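Local atomic coordinates of sugar ABC transporter (Agrobacterium radiobacter, PDB entry 4RXT), a protein that binds arabinose in the cleft between its two lobes, probably as the periplasmic solute-binding component of an ABC sugar transporter. Residues V5-I10 against T259-S264; K166-K171 against T189-I194. One frame throughout, in Å; residues are numbered along the deposited sequence.

Contact 1: V5-I10 against T259-S264; sequences VTIPII and TALAVS
Ile7 and Ala260 are the residues whose CA atoms come nearest across the contact, 7.3 Å apart. Residues 5-10 are an extended run that becomes a strand at Ile9, while 259-264 form the last turns of helix 249-264. The backbones do not hydrogen-bond to one another, and side chains fill the gap. Ile7 makes most of the contact, and isoleucine suits the place because its two unequal branches can touch Ala260 and Leu261 at once. Its CG1 arm turns away from its own carbonyl carbon (chi1 -56°) and then runs fully extended, so that the terminal methyl CD1 reaches the helix surface 3.5 Å from Leu261 N and touches Leu261 CB at 4.0 Å. The shorter branch, CG2, meets the methyl of Ala260, CG2 to CB 3.7 Å. Alanine's small side chain lets the helix backbone come close to the isoleucine.

The pairing belongs to the lobe built around the parallel sheet that contains strand 9-11. In this two-lobed periplasmic binding protein the chain crosses from strand 243-246 of the other lobe into helix 249-264, which packs here against the sheet. Ala260 also rests on Val67 of strand 66-68, which lies beside strand 9-11 in the sheet.

Nearer the chain start, Val5 meets Leu261 at about a right angle, with 3.9 Å between Val5 CG2 and Leu261 CD1. The leucine CG stands opposite its backbone N (chi1 -179°), and the long branched side chain can thus span to Val5 at the partly exposed margin; the Leu261 side chain also touches Leu33 of helix 17-33. In the last helical residue, Ser264 OG donates to Leu261 O at 2.6 Å, tilted 23° from the carbonyl plane; the hydroxyl thus turns back onto its own helix.

Contact 2: K166-K171 against T189-I194; sequences KVVADK and TANPKI
Asn191 OD1, on the side chain that faces Val168, accepts a hydrogen bond from Lys193 N at 3.0 Å. The N-H arrives above the carbonyl plane, 47° out of it, and the bond bends to 146° at the hydrogen. Because the donor lies two residues on, this is an Asx turn. It is nested in a type I beta turn from Asn191 to Ile194, closed by Ile194 N bonding to Asn191 O at 3.1 Å. Asparagine fits the place well: its short amide can reach the following backbone just where the chain leaves helical geometry, and Pro192, with its fixed phi, suits the second position of such a turn.

The other end of the amide faces strand 166-171. With CG opposite the backbone N (chi1 -171°), ND2 lies 3.7 Å from Val168 CG2, a van der Waals contact only. ND2 also hydrogen-bonds to Asp134 OD2 on strand 133-139, so the amide is held at both ends and its rotation is probably well fixed. Valine, a residue well suited to a strand, holds its methyls close to the backbone, and here CG2 is placed to touch both the amide nitrogen and the isoleucine arm, Val168 CG2 to Ile194 CG1 being 4.0 Å.

Strand 165-172, helix 177-190 and strand 194-199 form a beta-alpha-beta crossover, with strand 133-139 lying between the two parallel strands. The contact joins the early part of the first strand to the turn that leads from the helix end into the last strand: Val168 pairs through its backbone with Val135, and Ile194 packs on Leu187 of the helix.

Overall arrangement
Contacts 1 and 2 lie on opposite sides of the chain's centre, one in each lobe, with their centres about 45 Å apart and their nearest atoms about 23 Å apart. They share no helix or strand, and both are away from the sugar pocket. Along the chain, contact 2 falls within the long loop closed by contact 1. Each is partly buried, but contact 1 covers more surface and its side-chain packing is wholly aliphatic, joining the chain start to a helix far along the sequence. Contact 2 is local, linking the edge strand of its sheet to a turn, and mixes aliphatic packing with an amide whose hydrogen bonds go to its own turn and to strand 133-139, none of them across the contact.

Contact 1: V5-I10 against T259-S264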
loop_
_atom_site.group_PDB
_atom_site.type_symbol
_atom_site.label_atom_id
_atom_site.label_comp_id
_atom_site.label_asym_id
_atom_site.label_seq_id
_atom_site.Cartn_x
_atom_site.Cartn_y
_atom_site.Cartn_z
ATOM N N VAL A 5 -3.906 20.378 20.911
ATOM C CA VAL A 5 -3.664 20.642 19.514
ATOM C C VAL A 5 -4.440 19.679 18.637
ATOM O O VAL A 5 -4.923 18.623 19.079
ATOM C CB VAL A 5 -2.155 20.675 19.157
ATOM C CG1 VAL A 5 -1.434 21.736 19.987
ATOM C CG2 VAL A 5 -1.535 19.303 19.298
ATOM N N THR A 6 -4.642 20.133 17.409
ATOM C CA THR A 6 -5.297 19.375 16.355
ATOM C C THR A 6 -4.276 18.955 15.301
ATOM O O THR A 6 -3.512 19.769 14.772
ATOM C CB THR A 6 -6.450 20.174 15.695
ATOM O OG1 THR A 6 -7.414 20.557 16.697
ATOM C CG2 THR A 6 -7.123 19.347 14.618
ATOM N N ILE A 7 -4.263 17.660 15.014
ATOM C CA ILE A 7 -3.409 17.057 13.973
ATOM C C ILE A 7 -4.280 16.126 13.120
ATOM O O ILE A 7 -4.484 14.965 13.471
ATOM C CB ILE A 7 -2.175 16.324 14.582
ATOM C CG1 ILE A 7 -1.379 17.292 15.449
ATOM C CG2 ILE A 7 -1.327 15.748 13.452
ATOM C CD1 ILE A 7 -0.187 16.683 16.161
ATOM N N PRO A 8 -4.845 16.658 12.025
ATOM C CA PRO A 8 -5.569 15.826 11.093
ATOM C C PRO A 8 -4.685 14.784 10.422
ATOM O O PRO A 8 -3.488 15.011 10.202
ATOM C CB PRO A 8 -6.084 16.801 10.035
ATOM C CG PRO A 8 -5.939 18.147 10.636
ATOM C CD PRO A 8 -4.776 18.039 11.547
ATOM N N ILE A 9 -5.310 13.674 10.076
ATOM C CA ILE A 9 -4.703 12.666 9.203
ATOM C C ILE A 9 -5.572 12.545 7.951
ATOM O O ILE A 9 -6.812 12.438 8.042
ATOM C CB ILE A 9 -4.531 11.278 9.889
ATOM C CG1 ILE A 9 -3.753 10.332 8.958
ATOM C CG2 ILE A 9 -5.858 10.708 10.434
ATOM C CD1 ILE A 9 -3.136 9.152 9.696
ATOM N N ILE A 10 -4.897 12.588 6.805
ATOM C CA ILE A 10 -5.550 12.546 5.507
ATOM C C ILE A 10 -5.064 11.298 4.807
ATOM O O ILE A 10 -3.902 11.183 4.435
ATOM C CB ILE A 10 -5.213 13.794 4.642
ATOM C CG1 ILE A 10 -5.582 15.071 5.396
ATOM C CG2 ILE A 10 -5.931 13.721 3.285
ATOM C CD1 ILE A 10 -5.059 16.337 4.758
ATOM N N THR A 259 4.837 11.428 15.755
ATOM C CA THR A 259 5.878 12.257 15.122
ATOM C C THR A 259 5.415 13.664 14.833
ATOM O O THR A 259 6.126 14.615 15.107
ATOM C CB THR A 259 6.351 11.594 13.819
ATOM O OG1 THR A 259 6.867 10.285 14.125
ATOM C CG2 THR A 259 7.384 12.453 13.105
ATOM N N ALA A 260 4.198 13.795 14.314
ATOM C CA ALA A 260 3.646 15.111 14.033
ATOM C C ALA A 260 3.528 15.940 15.323
ATOM O O ALA A 260 3.830 17.124 15.313
ATOM C CB ALA A 260 2.282 15.010 13.351
ATOM N N LEU A 261 3.063 15.325 16.416
ATOM C CA LEU A 261 3.040 16.019 17.679
ATOM C C LEU A 261 4.426 16.540 18.089
ATOM O O LEU A 261 4.579 17.669 18.547
ATOM C CB LEU A 261 2.448 15.117 18.771
ATOM C CG LEU A 261 2.343 15.744 20.170
ATOM C CD1 LEU A 261 1.470 17.001 20.200
ATOM C CD2 LEU A 261 1.839 14.734 21.188
ATOM N N ALA A 262 5.424 15.678 17.976
ATOM C CA ALA A 262 6.756 16.078 18.368
ATOM C C ALA A 262 7.260 17.258 17.508
ATOM O O ALA A 262 7.833 18.245 18.028
ATOM C CB ALA A 262 7.723 14.892 18.262
ATOM N N VAL A 263 7.000 17.178 16.202
ATOM C CA VAL A 263 7.372 18.278 15.299
ATOM C C VAL A 263 6.669 19.607 15.692
ATOM O O VAL A 263 7.295 20.679 15.683
ATOM C CB VAL A 263 7.074 17.910 13.838
ATOM C CG1 VAL A 263 7.184 19.131 12.949
ATOM C CG2 VAL A 263 7.991 16.786 13.356
ATOM N N SER A 264 5.373 19.517 16.027
ATOM C CA SER A 264 4.579 20.664 16.463
ATOM C C SER A 264 5.120 21.329 17.725
ATOM O O SER A 264 4.861 22.506 17.963
ATOM C CB SER A 264 3.118 20.271 16.694
ATOM O OG SER A 264 2.919 19.624 17.937
#

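Contact 2: K166-K171 against T189-I194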
loop_
_atom_site.group_PDB
_atom_site.type_symbol
_atom_site.label_atom_id
_atom_site.label_comp_id
_atom_site.label_asym_id
_atom_site.label_seq_id
_atom_site.Cartn_x
_atom_site.Cartn_y
_atom_site.Cartn_z
ATOM N N LYS A 166 8.890 -14.279 -17.931
ATOM C CA LYS A 166 8.689 -13.287 -18.970
ATOM C C LYS A 166 7.475 -12.442 -18.547
ATOM O O LYS A 166 6.391 -12.974 -18.363
ATOM C CB LYS A 166 8.452 -13.982 -20.318
ATOM C CG LYS A 166 8.129 -13.027 -21.480
ATOM C CD LYS A 166 7.885 -13.714 -22.821
ATOM C CE LYS A 166 8.068 -12.720 -23.959
ATOM N NZ LYS A 166 7.404 -13.142 -25.220
ATOM N N VAL A 167 7.662 -11.126 -18.431
ATOM C CA VAL A 167 6.575 -10.209 -18.159
ATOM C C VAL A 167 5.812 -9.937 -19.443
ATOM O O VAL A 167 6.309 -9.256 -20.363
ATOM C CB VAL A 167 7.043 -8.915 -17.469
ATOM C CG1 VAL A 167 5.855 -8.084 -17.037
ATOM C CG2 VAL A 167 7.884 -9.224 -16.246
ATOM N N VAL A 168 4.607 -10.479 -19.529
ATOM C CA VAL A 168 3.778 -10.403 -20.721
ATOM C C VAL A 168 2.648 -9.384 -20.637
ATOM O O VAL A 168 2.025 -9.085 -21.632
ATOM C CB VAL A 168 3.239 -11.786 -21.168
ATOM C CG1 VAL A 168 4.384 -12.760 -21.370
ATOM C CG2 VAL A 168 2.260 -12.372 -20.152
ATOM N N ALA A 169 2.376 -8.868 -19.447
ATOM C CA ALA A 169 1.386 -7.787 -19.289
ATOM C C ALA A 169 1.718 -6.968 -18.063
ATOM O O ALA A 169 2.215 -7.496 -17.043
ATOM C CB ALA A 169 -0.037 -8.300 -19.234
ATOM N N ASP A 170 1.455 -5.666 -18.187
ATOM C CA ASP A 170 1.738 -4.696 -17.133
ATOM C C ASP A 170 0.549 -3.758 -17.167
ATOM O O ASP A 170 0.489 -2.886 -18.006
ATOM C CB ASP A 170 3.064 -4.049 -17.485
ATOM C CG ASP A 170 3.541 -2.985 -16.525
ATOM O OD1 ASP A 170 2.842 -2.523 -15.613
ATOM O OD2 ASP A 170 4.696 -2.559 -16.746
ATOM N N LYS A 171 -0.453 -4.037 -16.329
ATOM C CA LYS A 171 -1.779 -3.427 -16.478
ATOM C C LYS A 171 -2.112 -2.555 -15.284
ATOM O O LYS A 171 -1.626 -2.806 -14.154
ATOM C CB LYS A 171 -2.868 -4.506 -16.615
ATOM C CG LYS A 171 -2.817 -5.242 -17.925
ATOM C CD LYS A 171 -3.453 -4.341 -18.959
ATOM C CE LYS A 171 -3.810 -5.043 -20.247
ATOM N NZ LYS A 171 -3.643 -4.036 -21.326
ATOM N N THR A 189 -7.655 -15.498 -20.165
ATOM C CA THR A 189 -8.425 -16.178 -21.191
ATOM C C THR A 189 -7.669 -15.976 -22.520
ATOM O O THR A 189 -7.574 -16.884 -23.366
ATOM C CB THR A 189 -9.904 -15.710 -21.234
ATOM O OG1 THR A 189 -9.985 -14.322 -21.548
ATOM C CG2 THR A 189 -10.554 -15.984 -19.911
ATOM N N ALA A 190 -7.077 -14.793 -22.665
ATOM C CA ALA A 190 -6.305 -14.412 -23.852
ATOM C C ALA A 190 -4.904 -15.032 -23.944
ATOM O O ALA A 190 -4.483 -15.444 -25.043
ATOM C CB ALA A 190 -6.155 -12.902 -23.917
ATOM N N ASN A 191 -4.164 -15.008 -22.831
ATOM C CA ASN A 191 -2.872 -15.689 -22.768
ATOM C C ASN A 191 -2.894 -16.810 -21.749
ATOM O O ASN A 191 -2.496 -16.619 -20.590
ATOM C CB ASN A 191 -1.698 -14.776 -22.466
ATOM C CG ASN A 191 -0.342 -15.512 -22.641
ATOM O OD1 ASN A 191 -0.323 -16.728 -22.920
ATOM N ND2 ASN A 191 0.783 -14.790 -22.489
ATOM N N PRO A 192 -3.326 -18.013 -22.186
ATOM C CA PRO A 192 -3.397 -19.119 -21.242
ATOM C C PRO A 192 -2.024 -19.631 -20.715
ATOM O O PRO A 192 -1.983 -20.478 -19.811
ATOM C CB PRO A 192 -4.119 -20.213 -22.053
ATOM C CG PRO A 192 -3.813 -19.879 -23.479
ATOM C CD PRO A 192 -3.907 -18.385 -23.500
ATOM N N LYS A 193 -0.922 -19.099 -21.246
ATOM C CA LYS A 193 0.414 -19.409 -20.711
ATOM C C LYS A 193 0.744 -18.694 -19.380
ATOM O O LYS A 193 1.760 -18.989 -18.751
ATOM C CB LYS A 193 1.497 -19.077 -21.722
ATOM C CG LYS A 193 1.426 -19.890 -23.002
ATOM C CD LYS A 193 2.526 -19.429 -23.967
ATOM C CE LYS A 193 2.492 -20.227 -25.269
ATOM N NZ LYS A 193 3.682 -19.906 -26.079
ATOM N N ILE A 194 -0.101 -17.764 -18.940
ATOM C CA ILE A 194 0.218 -17.006 -17.718
ATOM C C ILE A 194 0.238 -17.975 -16.522
ATOM O O ILE A 194 -0.715 -18.745 -16.343
ATOM C CB ILE A 194 -0.767 -15.865 -17.491
ATOM C CG1 ILE A 194 -0.507 -14.754 -18.528
ATOM C CG2 ILE A 194 -0.635 -15.321 -16.063
ATOM C CD1 ILE A 194 -1.679 -13.797 -18.682
#